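Local coordinates for protein amine Dehydrogenase (Pseudomonas putida, PDB 1JMX) that is the two-heme alpha subunit of a quinohemoprotein amine dehydrogenase and probably carries the electrons released when amines are oxidised, at residues S28-K32 and P161-W167. Residues are numbered along the deposited sequence; the frame is centred on the assembly and turned at random.
With HEC (heme c), chain F.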
loop_
_atom_site.group_PDB
_atom_site.type_symbol
_atom_site.label_atom_id
_atom_site.label_comp_id
_atom_site.label_asym_id
_atom_site.label_seq_id
_atom_site.Cartn_x
_atom_site.Cartn_y
_atom_site.Cartn_z
ATOM N N SER A 28 3.306 11.143 -26.381
ATOM C CA SER A 28 2.191 11.705 -27.135
ATOM C C SER A 28 1.032 10.751 -27.398
ATOM O O SER A 28 0.197 11.018 -28.259
ATOM C CB SER A 28 2.702 12.249 -28.469
ATOM O OG SER A 28 3.822 13.087 -28.266
ATOM N N HIS A 29 0.948 9.669 -26.636
ATOM C CA HIS A 29 -0.102 8.680 -26.850
ATOM C C HIS A 29 -0.832 8.339 -25.556
ATOM O O HIS A 29 -1.430 7.268 -25.419
ATOM C CB HIS A 29 0.525 7.424 -27.452
ATOM C CG HIS A 29 1.526 7.718 -28.520
ATOM N ND1 HIS A 29 1.182 7.858 -29.845
ATOM C CD2 HIS A 29 2.853 7.974 -28.448
ATOM C CE1 HIS A 29 2.251 8.193 -30.545
ATOM N NE2 HIS A 29 3.278 8.269 -29.720
ATOM N N GLN A 30 -0.769 9.274 -24.614
ATOM C CA GLN A 30 -1.397 9.122 -23.317
ATOM C C GLN A 30 -1.920 10.481 -22.845
ATOM O O GLN A 30 -1.344 11.520 -23.171
ATOM C CB GLN A 30 -0.367 8.600 -22.309
ATOM C CG GLN A 30 0.266 7.263 -22.666
ATOM C CD GLN A 30 1.392 6.881 -21.728
ATOM O OE1 GLN A 30 1.623 7.542 -20.715
ATOM N NE2 GLN A 30 2.109 5.824 -22.067
ATOM N N ARG A 31 -3.032 10.468 -22.114
ATOM C CA ARG A 31 -3.623 11.695 -21.552
ATOM C C ARG A 31 -3.804 11.456 -20.063
ATOM O O ARG A 31 -4.305 10.410 -19.662
ATOM C CB ARG A 31 -4.967 12.032 -22.203
ATOM C CG ARG A 31 -4.844 12.443 -23.654
ATOM C CD ARG A 31 -6.109 13.058 -24.201
ATOM N NE ARG A 31 -7.182 12.094 -24.406
ATOM C CZ ARG A 31 -8.281 12.044 -23.663
ATOM N NH1 ARG A 31 -8.439 12.899 -22.663
ATOM N NH2 ARG A 31 -9.252 11.188 -23.956
ATOM N N LYS A 32 -3.346 12.397 -19.247
ATOM C CA LYS A 32 -3.443 12.259 -17.795
ATOM C C LYS A 32 -3.750 13.601 -17.126
ATOM O O LYS A 32 -3.755 14.657 -17.771
ATOM C CB LYS A 32 -2.114 11.747 -17.212
ATOM C CG LYS A 32 -1.336 10.744 -18.054
ATOM C CD LYS A 32 0.073 10.587 -17.496
ATOM C CE LYS A 32 0.989 9.815 -18.435
ATOM N NZ LYS A 32 0.909 8.364 -18.249
ATOM N N PRO A 161 -10.281 5.123 -23.417
ATOM C CA PRO A 161 -9.603 5.326 -24.702
ATOM C C PRO A 161 -8.935 6.680 -24.857
ATOM O O PRO A 161 -9.376 7.669 -24.277
ATOM C CB PRO A 161 -10.744 5.176 -25.699
ATOM C CG PRO A 161 -11.875 5.818 -24.978
ATOM C CD PRO A 161 -11.740 5.255 -23.582
ATOM N N LEU A 162 -7.896 6.724 -25.681
ATOM C CA LEU A 162 -7.158 7.954 -25.944
ATOM C C LEU A 162 -8.099 8.985 -26.567
ATOM O O LEU A 162 -8.118 10.145 -26.169
ATOM C CB LEU A 162 -5.994 7.664 -26.892
ATOM C CG LEU A 162 -4.730 8.526 -26.824
ATOM C CD1 LEU A 162 -4.711 9.544 -27.934
ATOM C CD2 LEU A 162 -4.589 9.178 -25.460
ATOM N N GLU A 163 -8.894 8.548 -27.538
ATOM C CA GLU A 163 -9.836 9.450 -28.188
ATOM C C GLU A 163 -11.269 9.265 -27.718
ATOM O O GLU A 163 -11.739 8.150 -27.501
ATOM C CB GLU A 163 -9.753 9.345 -29.716
ATOM C CG GLU A 163 -9.277 10.661 -30.395
ATOM C CD GLU A 163 -10.268 11.844 -30.257
ATOM O OE1 GLU A 163 -10.981 12.133 -31.253
ATOM O OE2 GLU A 163 -10.308 12.507 -29.179
ATOM N N SER A 164 -11.943 10.393 -27.542
ATOM C CA SER A 164 -13.328 10.423 -27.108
ATOM C C SER A 164 -13.920 11.754 -27.553
ATOM O O SER A 164 -13.188 12.718 -27.796
ATOM C CB SER A 164 -13.414 10.285 -25.578
ATOM O OG SER A 164 -12.875 11.423 -24.924
ATOM N N ALA A 165 -15.240 11.797 -27.672
ATOM C CA ALA A 165 -15.926 13.013 -28.082
ATOM C C ALA A 165 -15.715 14.104 -27.036
ATOM O O ALA A 165 -15.512 15.269 -27.370
ATOM C CB ALA A 165 -17.412 12.731 -28.266
ATOM N N ALA A 166 -15.716 13.693 -25.770
ATOM C CA ALA A 166 -15.533 14.593 -24.634
ATOM C C ALA A 166 -14.249 15.410 -24.718
ATOM O O ALA A 166 -14.252 16.621 -24.491
ATOM C CB ALA A 166 -15.555 13.787 -23.342
ATOM N N TRP A 167 -13.147 14.734 -25.021
ATOM C CA TRP A 167 -11.856 15.392 -25.136
ATOM C C TRP A 167 -11.798 16.310 -26.349
ATOM O O TRP A 167 -11.215 17.392 -26.291
ATOM C CB TRP A 167 -10.739 14.348 -25.227
ATOM C CG TRP A 167 -9.385 14.947 -25.407
ATOM C CD1 TRP A 167 -8.448 14.589 -26.328
ATOM C CD2 TRP A 167 -8.815 16.024 -24.650
ATOM N NE1 TRP A 167 -7.330 15.373 -26.195
ATOM C CE2 TRP A 167 -7.526 16.264 -25.174
ATOM C CE3 TRP A 167 -9.271 16.812 -23.579
ATOM C CZ2 TRP A 167 -6.681 17.259 -24.666
ATOM C CZ3 TRP A 167 -8.433 17.803 -23.074
ATOM C CH2 TRP A 167 -7.149 18.016 -23.621
HETATM FE FE HEC F . 10.260 8.221 -20.306
HETATM C CHA HEC F . 8.223 5.535 -20.294
HETATM C CHB HEC F . 7.572 10.273 -20.305
HETATM C CHC HEC F . 12.330 10.937 -20.343
HETATM C CHD HEC F . 12.994 6.146 -20.321
HETATM N NA HEC F . 8.319 7.959 -20.301
HETATM C C1A HEC F . 7.625 6.778 -20.296
HETATM C C2A HEC F . 6.186 7.009 -20.296
HETATM C C3A HEC F . 6.015 8.340 -20.299
HETATM C C4A HEC F . 7.335 8.931 -20.300
HETATM C CMA HEC F . 4.688 9.074 -20.302
HETATM C CAA HEC F . 5.116 5.942 -20.293
HETATM C CBA HEC F . 4.648 5.714 -18.873
HETATM C CGA HEC F . 3.572 4.651 -18.762
HETATM O O1A HEC F . 3.170 4.070 -19.785
HETATM O O2A HEC F . 3.122 4.395 -17.629
HETATM N NB HEC F . 10.014 10.168 -20.315
HETATM C C1B HEC F . 8.809 10.876 -20.312
HETATM C C2B HEC F . 8.979 12.290 -20.335
HETATM C C3B HEC F . 10.332 12.482 -20.359
HETATM C C4B HEC F . 10.967 11.172 -20.335
HETATM C CMB HEC F . 7.857 13.349 -20.346
HETATM C CAB HEC F . 10.974 13.853 -20.415
HETATM C CBB HEC F . 11.194 14.624 -19.110
HETATM N NC HEC F . 12.234 8.480 -20.323
HETATM C C1C HEC F . 12.926 9.685 -20.336
HETATM C C2C HEC F . 14.353 9.483 -20.347
HETATM C C3C HEC F . 14.548 8.161 -20.355
HETATM C C4C HEC F . 13.227 7.525 -20.328
HETATM C CMC HEC F . 15.410 10.588 -20.364
HETATM C CAC HEC F . 15.894 7.505 -20.620
HETATM C CBC HEC F . 16.895 7.247 -19.511
HETATM N ND HEC F . 10.556 6.252 -20.303
HETATM C C1D HEC F . 11.739 5.546 -20.307
HETATM C C2D HEC F . 11.510 4.096 -20.300
HETATM C C3D HEC F . 10.152 3.960 -20.291
HETATM C C4D HEC F . 9.594 5.280 -20.295
HETATM C CMD HEC F . 12.572 2.990 -20.302
HETATM C CAD HEC F . 9.322 2.678 -20.277
HETATM C CBD HEC F . 9.078 2.057 -18.910
HETATM C CGD HEC F . 8.383 2.989 -17.948
HETATM O O1D HEC F . 9.028 3.482 -17.019
HETATM O O2D HEC F . 7.180 3.239 -18.107
#
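Arg31 reaches from the short strand 31-32 to the loop before helix 165-173 and the helix's first turn, its guanidinium meeting a backbone carbonyl with one edge and a ring with one face. Along the edge, NE and NH2 of Arg31 both donate to Leu162 O, at 2.8 and 2.7 Å. The face lies flat on the Trp167 indole, planes 3° apart: Arg31 CZ stands 3.9 Å from the centroid of the five-membered ring, a cation-pi stack, and Arg31 CD adds a CH-pi contact. Leu162 fills in alongside, its CD2 3.7 Å from both His29 O and Arg31 CG. The contact thus ties the early heme-lining loop of the cytochrome c-like region to the start of helix 165-173, which Ser164 N-caps through a weak bond from Trp167 N to Ser164 OG. Glu74 is a shared outside partner, salt-bridged to Arg31 and hydrogen-bonded to Ser164. The CA-to-CB bond of Gln30 points away from 161-167, and its NE2 donates to propionate O1A of heme c at 3.1 Å, while Gln30 OE1 accepts from Lys32 NZ at 2.7 Å.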